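Local coordinates for protein CLPV1 (Pseudomonas aeruginosa, PDB 4UQW) that is probably the AAA+ ATPase that disassembles the contracted TssB-TssC sheath of the type VI secretion system, here represented by its N domain, at residues E95-R100 with I121-T126. Residues are numbered along the deposited sequence; the frame is centred on the assembly and turned at random.
Sequences EEAVER and IGILKT
Thr126 OG1, which meets the aliphatic part of Arg100, donates a hydrogen bond of 2.9 Å to Gly122 O, meeting the carbonyl oxygen almost head-on, with a C=O...OG1 angle of 160°. A carbonyl near the C-terminal end of a helix thus gains a hydroxyl partner from the residue that also occupies the N-cap position of helix 127-136, although Thr126 makes no capping bond there. Chi1 of -54° places OG1 beside the backbone N, and Arg100 CG lies 3.4 Å from that oxygen. The two side chains cross at about a right angle, and NE, 3.5 Å from OG1, approaches without a hydrogen bond. Arginine suits this border: CB packs on the helix at Gly122, while CG and CD lie against the hydroxyl of Thr126. The chain is bent at chi2 and chi3, and Glu99 OE2 lies at the guanidinium edge, in plane, in a long salt bridge. Helices 92-108 and 116-124 belong to the helical N domain of a Clp-type ATPase; within 95-100 and 121-126 the backbones approach most nearly at Arg100 and Gly122, where Arg100 CB rests 3.6 Å from Gly122 CA. The two CA atoms are only 4.5 Å apart, a spacing that the lack of a side chain at Gly122 permits. Deeper in, Ala97 CB touches Ile123 CG1 at 3.8 Å and CD1 at 3.9 Å; the small methyl leaves room for the branched chain, which also packs on Leu129, Leu133 and Phe44. At the partly exposed margin the extended Glu96 brings OE2 to 3.6 Å from Thr126 CG2, a van der Waals touch between carboxylate oxygen and methyl group.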
loop_
_atom_site.group_PDB
_atom_site.type_symbol
_atom_site.label_atom_id
_atom_site.label_comp_id
_atom_site.label_asym_id
_atom_site.label_seq_id
_atom_site.Cartn_x
_atom_site.Cartn_y
_atom_site.Cartn_z
ATOM N N GLU A 95 4.376 8.179 -0.278
ATOM C CA GLU A 95 4.999 8.700 -1.527
ATOM C C GLU A 95 6.047 7.695 -2.015
ATOM O O GLU A 95 6.112 7.378 -3.204
ATOM C CB GLU A 95 5.704 10.065 -1.360
ATOM C CG GLU A 95 4.741 11.172 -0.930
ATOM C CD GLU A 95 5.496 12.484 -0.761
ATOM O OE1 GLU A 95 6.758 12.490 -0.662
ATOM O OE2 GLU A 95 4.867 13.537 -0.729
ATOM N N GLU A 96 6.894 7.242 -1.091
ATOM C CA GLU A 96 7.979 6.361 -1.518
ATOM C C GLU A 96 7.450 5.048 -2.058
ATOM O O GLU A 96 7.982 4.483 -3.044
ATOM C CB GLU A 96 8.890 6.082 -0.316
ATOM C CG GLU A 96 10.252 5.587 -0.778
ATOM C CD GLU A 96 11.251 5.388 0.346
ATOM O OE1 GLU A 96 11.049 5.894 1.523
ATOM O OE2 GLU A 96 12.235 4.672 0.016
ATOM N N ALA A 97 6.416 4.501 -1.442
ATOM C CA ALA A 97 5.862 3.259 -1.963
ATOM C C ALA A 97 5.307 3.447 -3.383
ATOM O O ALA A 97 5.426 2.511 -4.178
ATOM C CB ALA A 97 4.723 2.701 -0.997
ATOM N N VAL A 98 4.673 4.589 -3.672
ATOM C CA VAL A 98 4.175 4.767 -5.035
ATOM C C VAL A 98 5.367 4.813 -5.987
ATOM O O VAL A 98 5.292 4.181 -7.059
ATOM C CB VAL A 98 3.338 6.057 -5.161
ATOM C CG1 VAL A 98 2.842 6.226 -6.632
ATOM C CG2 VAL A 98 2.095 5.974 -4.245
ATOM N N GLU A 99 6.445 5.535 -5.635
ATOM C CA GLU A 99 7.621 5.553 -6.547
ATOM C C GLU A 99 8.143 4.123 -6.801
ATOM O O GLU A 99 8.436 3.772 -7.962
ATOM C CB GLU A 99 8.723 6.457 -5.966
ATOM C CG GLU A 99 9.898 6.527 -6.919
ATOM C CD GLU A 99 11.031 7.392 -6.414
ATOM O OE1 GLU A 99 10.799 8.570 -6.071
ATOM O OE2 GLU A 99 12.107 6.846 -6.378
ATOM N N ARG A 100 8.342 3.344 -5.740
ATOM C CA ARG A 100 8.858 1.997 -5.952
ATOM C C ARG A 100 7.873 1.125 -6.700
ATOM O O ARG A 100 8.297 0.289 -7.525
ATOM C CB ARG A 100 9.201 1.338 -4.609
ATOM C CG ARG A 100 10.133 2.196 -3.745
ATOM C CD ARG A 100 11.416 2.668 -4.477
ATOM N NE ARG A 100 12.203 1.607 -5.038
ATOM C CZ ARG A 100 13.034 1.862 -6.072
ATOM N NH1 ARG A 100 13.151 3.120 -6.510
ATOM N NH2 ARG A 100 13.742 0.906 -6.612
ATOM N N ILE A 121 5.395 -5.300 -4.063
ATOM C CA ILE A 121 6.724 -5.652 -4.500
ATOM C C ILE A 121 7.683 -4.500 -4.237
ATOM O O ILE A 121 8.792 -4.718 -3.711
ATOM C CB ILE A 121 6.726 -5.992 -6.003
ATOM C CG1 ILE A 121 6.022 -7.345 -6.194
ATOM C CG2 ILE A 121 8.168 -6.037 -6.567
ATOM C CD1 ILE A 121 5.649 -7.610 -7.678
ATOM N N GLY A 122 7.287 -3.273 -4.561
ATOM C CA GLY A 122 8.206 -2.150 -4.377
ATOM C C GLY A 122 8.565 -1.974 -2.887
ATOM O O GLY A 122 9.716 -1.653 -2.525
ATOM N N ILE A 123 7.565 -2.133 -2.018
ATOM C CA ILE A 123 7.834 -2.088 -0.577
ATOM C C ILE A 123 8.801 -3.184 -0.126
ATOM O O ILE A 123 9.734 -2.933 0.627
ATOM C CB ILE A 123 6.459 -2.160 0.180
ATOM C CG1 ILE A 123 5.695 -0.834 0.044
ATOM C CG2 ILE A 123 6.644 -2.518 1.694
ATOM C CD1 ILE A 123 4.171 -0.927 0.451
ATOM N N LEU A 124 8.568 -4.411 -0.578
ATOM C CA LEU A 124 9.437 -5.500 -0.132
ATOM C C LEU A 124 10.866 -5.343 -0.595
ATOM O O LEU A 124 11.804 -5.817 0.070
ATOM C CB LEU A 124 8.904 -6.875 -0.608
ATOM C CG LEU A 124 7.557 -7.280 0.011
ATOM C CD1 LEU A 124 6.981 -8.518 -0.701
ATOM C CD2 LEU A 124 7.698 -7.484 1.532
ATOM N N LYS A 125 11.057 -4.669 -1.722
ATOM C CA LYS A 125 12.398 -4.449 -2.257
ATOM C C LYS A 125 13.136 -3.259 -1.697
ATOM O O LYS A 125 14.281 -3.023 -2.086
ATOM C CB LYS A 125 12.315 -4.304 -3.761
ATOM C CG LYS A 125 11.895 -5.555 -4.488
ATOM C CD LYS A 125 12.943 -6.672 -4.403
ATOM C CE LYS A 125 14.213 -6.361 -5.229
ATOM N NZ LYS A 125 15.155 -7.550 -5.153
ATOM N N THR A 126 12.529 -2.524 -0.776
ATOM C CA THR A 126 13.154 -1.330 -0.202
ATOM C C THR A 126 13.258 -1.571 1.306
ATOM O O THR A 126 12.227 -1.589 1.924
ATOM C CB THR A 126 12.295 -0.106 -0.477
ATOM O OG1 THR A 126 12.029 -0.012 -1.900
ATOM C CG2 THR A 126 12.973 1.199 0.051
#